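Local coordinates for DUF1254 domain-containing protein (Vibrio parahaemolyticus, PDB 3U07), which is of unknown function but combines DUF1254 and DUF1214 family regions and probably carries a signal sequence, consistent with export from the cytoplasm, at residues A[324-327]-A[332-335]; A[349-354]-A[358-363]. The protein carries 2 engineered substitutions. All coordinates share one frame; numbering follows the deposited sequence.

Contact 1 of 2, residues A[324-327]-A[332-335]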
ATOM      1  N   ILE A 324      -4.859   8.749 -29.475  1.00 26.38           N
ATOM      2  CA  ILE A 324      -4.655   8.101 -30.761  1.00 22.07           C
ATOM      3  C   ILE A 324      -3.535   7.069 -30.729  1.00 28.35           C
ATOM      4  O   ILE A 324      -3.194   6.477 -31.757  1.00 30.53           O
ATOM      5  CB  ILE A 324      -4.369   9.135 -31.857  1.00 16.17           C
ATOM      6  CG1 ILE A 324      -3.137   9.955 -31.482  1.00 11.73           C
ATOM      7  CG2 ILE A 324      -5.611  10.003 -32.075  1.00 20.27           C
ATOM      8  CD1 ILE A 324      -3.407  11.417 -31.046  1.00 18.86           C
ATOM      9  N   GLY A 325      -2.964   6.858 -29.546  1.00 23.02           N
ATOM     10  CA  GLY A 325      -1.909   5.869 -29.407  1.00 27.11           C
ATOM     11  C   GLY A 325      -0.482   6.373 -29.449  1.00 29.10           C
ATOM     12  O   GLY A 325       0.451   5.578 -29.505  1.00 29.39           O
ATOM     13  N   GLN A 326      -0.298   7.687 -29.450  1.00 27.65           N
ATOM     14  CA  GLN A 326       1.046   8.250 -29.460  1.00 21.90           C
ATOM     15  C   GLN A 326       1.498   8.429 -28.018  1.00 25.13           C
ATOM     16  O   GLN A 326       0.692   8.750 -27.136  1.00 22.15           O
ATOM     17  CB  GLN A 326       1.074   9.613 -30.160  1.00 21.38           C
ATOM     18  CG  GLN A 326       0.737   9.581 -31.638  1.00 21.74           C
ATOM     19  CD  GLN A 326       0.844  10.956 -32.282  1.00 30.63           C
ATOM     20  OE1 GLN A 326       1.503  11.121 -33.307  1.00 23.16           O
ATOM     21  NE2 GLN A 326       0.196  11.950 -31.677  1.00 22.97           N
ATOM     22  N   LYS A 327       2.784   8.219 -27.779  1.00 22.80           N
ATOM     23  CA  LYS A 327       3.344   8.371 -26.444  1.00 25.64           C
ATOM     24  C   LYS A 327       3.194   9.817 -25.986  1.00 27.95           C
ATOM     25  O   LYS A 327       3.445  10.743 -26.756  1.00 23.98           O
ATOM     26  CB  LYS A 327       4.830   8.004 -26.460  1.00 30.00           C
ATOM     27  CG  LYS A 327       5.517   8.156 -25.115  1.00 28.45           C
ATOM     28  CD  LYS A 327       5.135   7.025 -24.180  1.00 26.31           C
ATOM     29  CE  LYS A 327       5.580   7.326 -22.764  1.00 28.97           C
ATOM     30  NZ  LYS A 327       4.823   8.483 -22.203  1.00 29.22           N
ATOM     31  N   LYS A 332       6.489  17.544 -27.909  1.00 39.09           N
ATOM     32  CA  LYS A 332       5.822  17.408 -29.198  1.00 31.67           C
ATOM     33  C   LYS A 332       4.408  17.956 -29.301  1.00 34.39           C
ATOM     34  O   LYS A 332       3.958  18.291 -30.392  1.00 31.48           O
ATOM     35  CB  LYS A 332       5.798  15.938 -29.606  1.00 31.67           C
ATOM     36  CG  LYS A 332       7.168  15.302 -29.652  1.00 34.65           C
ATOM     37  CD  LYS A 332       7.113  13.893 -30.184  1.00 31.10           C
ATOM     38  CE  LYS A 332       8.513  13.314 -30.268  1.00 39.67           C
ATOM     39  NZ  LYS A 332       8.513  11.935 -30.821  1.00 46.63           N
ATOM     40  N   HIS A 333       3.700  18.046 -28.181  1.00 32.36           N
ATOM     41  CA  HIS A 333       2.329  18.526 -28.226  1.00 25.80           C
ATOM     42  C   HIS A 333       1.884  19.199 -26.940  1.00 29.57           C
ATOM     43  O   HIS A 333       2.591  19.209 -25.930  1.00 32.25           O
ATOM     44  CB  HIS A 333       1.359  17.357 -28.450  1.00 18.63           C
ATOM     45  CG  HIS A 333       1.638  16.530 -29.666  1.00 19.56           C
ATOM     46  ND1 HIS A 333       1.233  16.903 -30.931  1.00 26.31           N
ATOM     47  CD2 HIS A 333       2.259  15.333 -29.808  1.00 23.52           C
ATOM     48  CE1 HIS A 333       1.590  15.971 -31.797  1.00 24.49           C
ATOM     49  NE2 HIS A 333       2.215  15.009 -31.142  1.00 28.40           N
ATOM     50  N   ASP A 334       0.685  19.761 -27.022  1.00 26.45           N
ATOM     51  CA  ASP A 334      -0.001  20.376 -25.904  1.00 25.43           C
ATOM     52  C   ASP A 334      -1.163  19.389 -25.775  1.00 28.93           C
ATOM     53  O   ASP A 334      -1.606  18.825 -26.777  1.00 24.45           O
ATOM     54  CB  ASP A 334      -0.526  21.759 -26.277  1.00 30.05           C
ATOM     55  CG  ASP A 334       0.410  22.873 -25.851  1.00 34.72           C
ATOM     56  OD1 ASP A 334       1.602  22.597 -25.603  1.00 34.85           O
ATOM     57  OD2 ASP A 334      -0.054  24.030 -25.774  1.00 40.00           O
ATOM     58  N   TYR A 335      -1.646  19.144 -24.565  1.00 27.53           N
ATOM     59  CA  TYR A 335      -2.745  18.201 -24.418  1.00 21.79           C
ATOM     60  C   TYR A 335      -3.892  18.777 -23.614  1.00 24.20           C
ATOM     61  O   TYR A 335      -3.734  19.766 -22.898  1.00 26.52           O
ATOM     62  CB  TYR A 335      -2.263  16.918 -23.739  1.00 20.46           C
ATOM     63  CG  TYR A 335      -1.112  16.235 -24.439  1.00 24.33           C
ATOM     64  CD1 TYR A 335       0.207  16.646 -24.225  1.00 22.25           C
ATOM     65  CD2 TYR A 335      -1.339  15.175 -25.315  1.00 20.85           C
ATOM     66  CE1 TYR A 335       1.272  16.010 -24.872  1.00 24.02           C
ATOM     67  CE2 TYR A 335      -0.288  14.539 -25.963  1.00 23.69           C
ATOM     68  CZ  TYR A 335       1.013  14.960 -25.737  1.00 23.27           C
ATOM     69  OH  TYR A 335       2.050  14.327 -26.385  1.00 23.33           O
TER
HETATM   70  O   HOH W   1       2.868  13.447 -33.977  1.00 24.44           O
HETATM   71  O   HOH W   2       1.367  12.403 -28.004  1.00 25.58           O
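Tyr335 OH approaches Lys327 O to 3.9 Å, too far for a direct bond, and water 2 fills the step. The hydroxyl donates to this water at 2.6 Å from Tyr335 OH, and the water in turn donates to Lys327 O at 2.9 Å. The same hydroxyl bonds to Asp329 N in the intervening loop, so two partners grip it. The water sits at the edge of the phenol, in the ring plane. Tyr335 CB points toward 324-327, and with CG beside the backbone N (chi1 -56°) the hydroxyl comes to lie at water 2.

A second, looser bridge runs nearer the surface. Gln326, extended beyond CG, crosses the His333 side chain at about a right angle, with amide and imidazole planes 44° apart. Gln326 NE2 comes within 3.7 Å of His333 NE2 without bonding to it. Instead, water 1 donates to Gln326 OE1 at 2.8 Å and meets His333 NE2 in the ring plane, weakly, at 3.3 Å. Lys327 NZ is held elsewhere, by the carboxylate of Asp320.

The two segments themselves thus meet through two waters, more loosely at His333, while the direct bond from Tyr335 OH to Asp329 N ties the loop between them to strand 334-340.

Contact 2 of 2, residues A[349-354]-A[358-363]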
ATOM      1  N   SER A 349      -7.154  13.262  -7.977  1.00 24.63           N
ATOM      2  CA  SER A 349      -6.055  14.060  -8.503  1.00 27.74           C
ATOM      3  C   SER A 349      -5.395  13.365  -9.691  1.00 27.17           C
ATOM      4  O   SER A 349      -5.567  12.168  -9.895  1.00 25.32           O
ATOM      5  CB  SER A 349      -5.006  14.261  -7.409  1.00 30.12           C
ATOM      6  OG  SER A 349      -4.469  13.007  -7.000  1.00 31.27           O
ATOM      7  N   VAL A 350      -4.658  14.133 -10.484  1.00 27.62           N
ATOM      8  CA  VAL A 350      -3.924  13.578 -11.609  1.00 24.33           C
ATOM      9  C   VAL A 350      -2.545  14.212 -11.470  1.00 25.09           C
ATOM     10  O   VAL A 350      -2.424  15.427 -11.330  1.00 30.23           O
ATOM     11  CB  VAL A 350      -4.590  13.912 -12.984  1.00 31.01           C
ATOM     12  CG1 VAL A 350      -6.014  14.359 -12.772  1.00 30.49           C
ATOM     13  CG2 VAL A 350      -3.788  14.940 -13.745  1.00 35.65           C
ATOM     14  N   THR A 351      -1.512  13.381 -11.473  1.00 29.90           N
ATOM     15  CA  THR A 351      -0.144  13.863 -11.302  1.00 28.48           C
ATOM     16  C   THR A 351       0.730  13.499 -12.495  1.00 24.81           C
ATOM     17  O   THR A 351       0.555  12.445 -13.104  1.00 24.34           O
ATOM     18  CB  THR A 351       0.475  13.268 -10.008  1.00 30.40           C
ATOM     19  OG1 THR A 351      -0.402  13.524  -8.901  1.00 34.67           O
ATOM     20  CG2 THR A 351       1.841  13.883  -9.722  1.00 26.35           C
ATOM     21  N   ILE A 352       1.678  14.371 -12.816  1.00 26.61           N
ATOM     22  CA  ILE A 352       2.574  14.151 -13.944  1.00 25.87           C
ATOM     23  C   ILE A 352       3.948  13.645 -13.523  1.00 35.76           C
ATOM     24  O   ILE A 352       4.564  14.186 -12.608  1.00 42.17           O
ATOM     25  CB  ILE A 352       2.760  15.454 -14.756  1.00 30.27           C
ATOM     26  CG1 ILE A 352       1.400  15.943 -15.258  1.00 28.04           C
ATOM     27  CG2 ILE A 352       3.729  15.222 -15.914  1.00 30.79           C
ATOM     28  CD1 ILE A 352       0.621  14.898 -16.047  1.00 24.38           C
ATOM     29  N   TYR A 353       4.421  12.609 -14.210  1.00 32.97           N
ATOM     30  CA  TYR A 353       5.726  12.016 -13.930  1.00 40.40           C
ATOM     31  C   TYR A 353       6.500  11.829 -15.235  1.00 39.36           C
ATOM     32  O   TYR A 353       5.904  11.595 -16.290  1.00 35.24           O
ATOM     33  CB  TYR A 353       5.555  10.645 -13.267  1.00 41.15           C
ATOM     34  CG  TYR A 353       4.796  10.657 -11.960  1.00 40.19           C
ATOM     35  CD1 TYR A 353       5.466  10.772 -10.739  1.00 40.88           C
ATOM     36  CD2 TYR A 353       3.406  10.546 -11.943  1.00 37.94           C
ATOM     37  CE1 TYR A 353       4.767  10.772  -9.535  1.00 42.71           C
ATOM     38  CE2 TYR A 353       2.698  10.548 -10.745  1.00 37.61           C
ATOM     39  CZ  TYR A 353       3.383  10.660  -9.547  1.00 42.65           C
ATOM     40  OH  TYR A 353       2.678  10.654  -8.367  1.00 42.93           O
ATOM     41  N   GLY A 354       7.824  11.933 -15.164  1.00 29.99           N
ATOM     42  CA  GLY A 354       8.635  11.735 -16.350  1.00 32.54           C
ATOM     43  C   GLY A 354       8.862  10.245 -16.525  1.00 34.86           C
ATOM     44  O   GLY A 354       9.071   9.533 -15.545  1.00 41.26           O
ATOM     45  N   ARG A 358      10.764   8.339 -13.500  1.00 53.26           N
ATOM     46  CA  ARG A 358       9.551   8.003 -12.770  1.00 46.61           C
ATOM     47  C   ARG A 358       9.330   8.920 -11.574  1.00 42.07           C
ATOM     48  O   ARG A 358       8.709   8.530 -10.587  1.00 42.95           O
ATOM     49  CB  ARG A 358       9.606   6.551 -12.311  1.00 48.96           C
ATOM     50  CG  ARG A 358       9.410   5.557 -13.434  1.00 56.69           C
ATOM     51  CD  ARG A 358       9.837   4.182 -12.988  1.00 66.29           C
ATOM     52  NE  ARG A 358       9.231   3.125 -13.786  1.00 78.52           N
ATOM     53  CZ  ARG A 358       9.189   1.852 -13.411  1.00 85.23           C
ATOM     54  NH1 ARG A 358       9.722   1.489 -12.250  1.00 86.32           N
ATOM     55  NH2 ARG A 358       8.605   0.945 -14.183  1.00 85.72           N
ATOM     56  N   LEU A 359       9.843  10.140 -11.672  1.00 38.58           N
ATOM     57  CA  LEU A 359       9.693  11.128 -10.612  1.00 40.14           C
ATOM     58  C   LEU A 359       8.943  12.317 -11.189  1.00 44.01           C
ATOM     59  O   LEU A 359       8.797  12.434 -12.409  1.00 43.68           O
ATOM     60  CB  LEU A 359      11.059  11.621 -10.131  1.00 47.42           C
ATOM     61  CG  LEU A 359      12.145  10.641  -9.689  1.00 45.92           C
ATOM     62  CD1 LEU A 359      13.338  11.441  -9.196  1.00 42.97           C
ATOM     63  CD2 LEU A 359      11.627   9.716  -8.592  1.00 49.84           C
HETATM   64  N   MSE A 360       8.464  13.198 -10.317  1.00 43.42           N
HETATM   65  CA  MSE A 360       7.773  14.391 -10.783  1.00 42.17           C
HETATM   66  C   MSE A 360       8.801  15.201 -11.563  1.00 52.52           C
HETATM   67  O   MSE A 360      10.007  15.052 -11.349  1.00 55.44           O
HETATM   68  CB  MSE A 360       7.235  15.198  -9.605  1.00 39.02           C
HETATM   69  CG  MSE A 360       5.790  14.874  -9.277  1.00 44.57           C
HETATM   70 SE   MSE A 360       5.241  15.465  -7.525  0.69 49.95          SE
HETATM   71  CE  MSE A 360       5.276  13.750  -6.629  1.00 76.41           C
ATOM     72  N   ALA A 361       8.333  16.054 -12.467  1.00 51.39           N
ATOM     73  CA  ALA A 361       9.242  16.844 -13.281  1.00 54.55           C
ATOM     74  C   ALA A 361       9.280  18.314 -12.908  1.00 53.55           C
ATOM     75  O   ALA A 361       8.252  18.932 -12.626  1.00 44.07           O
ATOM     76  CB  ALA A 361       8.886  16.686 -14.756  1.00 56.55           C
ATOM     77  N   LYS A 362      10.487  18.866 -12.920  1.00 55.89           N
ATOM     78  CA  LYS A 362      10.704  20.261 -12.587  1.00 56.68           C
ATOM     79  C   LYS A 362      10.007  21.202 -13.557  1.00 49.05           C
ATOM     80  O   LYS A 362       9.999  20.977 -14.765  1.00 53.42           O
ATOM     81  CB  LYS A 362      12.207  20.565 -12.587  1.00 62.43           C
ATOM     82  CG  LYS A 362      12.556  22.035 -12.397  1.00 67.18           C
ATOM     83  CD  LYS A 362      14.058  22.248 -12.387  1.00 75.67           C
ATOM     84  CE  LYS A 362      14.475  23.045 -11.164  1.00 83.17           C
ATOM     85  NZ  LYS A 362      14.047  22.366  -9.908  1.00 84.68           N
ATOM     86  N   ASN A 363       9.400  22.246 -13.009  1.00 42.37           N
ATOM     87  CA  ASN A 363       8.741  23.270 -13.803  1.00 45.13           C
ATOM     88  C   ASN A 363       8.724  24.522 -12.933  1.00 47.92           C
ATOM     89  O   ASN A 363       8.853  24.431 -11.712  1.00 57.44           O
ATOM     90  CB  ASN A 363       7.333  22.828 -14.246  1.00 45.92           C
ATOM     91  CG  ASN A 363       6.384  22.588 -13.092  1.00 50.66           C
ATOM     92  OD1 ASN A 363       5.811  23.525 -12.535  1.00 48.99           O
ATOM     93  ND2 ASN A 363       6.204  21.320 -12.732  1.00 52.16           N
TER
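Tyr353 and Met360, the latter present as selenomethionine, lie side by side and point the same way from their two backbones. The contact is between Tyr353 CE1, on the flank of the ring, and Met360 CE at 4.2 Å. The bend in the Met360 chain at its last torsion (chi3 -104°) carries the terminal methyl to that ring carbon. Closer to the backbone, Tyr353 CD1 lies 3.8 Å from Leu359 C, which approaches the ring at its edge, near the ring plane. The tyrosine thus runs along the returning chain on this side, while its ring also meets that of Tyr409 on the adjacent strand 408-417. Its hydroxyl bonds to Ile78 O and Arg413 NH1, which would restrain that end of the ring.

Met360 also reaches back along strand 347-354. Its CG rests 3.6 Å from Ile352 O and 4.1 Å from Thr351 CG2, the methyl branch that stands anti to the backbone N; the two side chains cross obliquely.

The backbones supply the polar part. Gly354 N donates to Leu359 O at 3.0 Å with a nearly straight N-H...O angle of 169°. Tyr353 CA adds a CA-H...O contact to that oxygen at 3.5 Å. A weak bond from Arg358 N to Gly354 O, 2.9 Å long but bent, closes the turn, where Arg358 adopts a left-handed backbone conformation. Residues 351-354 and 358-361 run 102° apart, end to end, so the returning chain swings across the strand end and does not continue as a regular hairpin arm.

The chemistry implies a division of labour: one well-aligned backbone bond, from Gly354 N to Leu359 O, holds the chain beside the strand end after the turn, whereas the apolar run of Thr351 CG2, the Met360 chain and Tyr353 CE1 seats the irregular segment against the strand.

How the contacts relate
From the N-terminal side, the chain leaves strand 315-319 of an antiparallel sheet, and contact 1 closes the short loop that delivers it to strand 334-340 of a mixed sheet. It then returns to the antiparallel sheet as strand 347-354, after which contact 2 closes a turn on the way to strand 369-371. The two closures are in series, neither nested nor crossing, and both fall within the DUF1214 range. The centres of contact 1 and contact 2 are about 16 Å apart, and the nearest atoms of contact 1 and contact 2 about 7 Å apart. A side-chain bond nevertheless spans the gap: Lys327 NZ of contact 1 reaches Asn355 OD1, in the turn between the segments of contact 2.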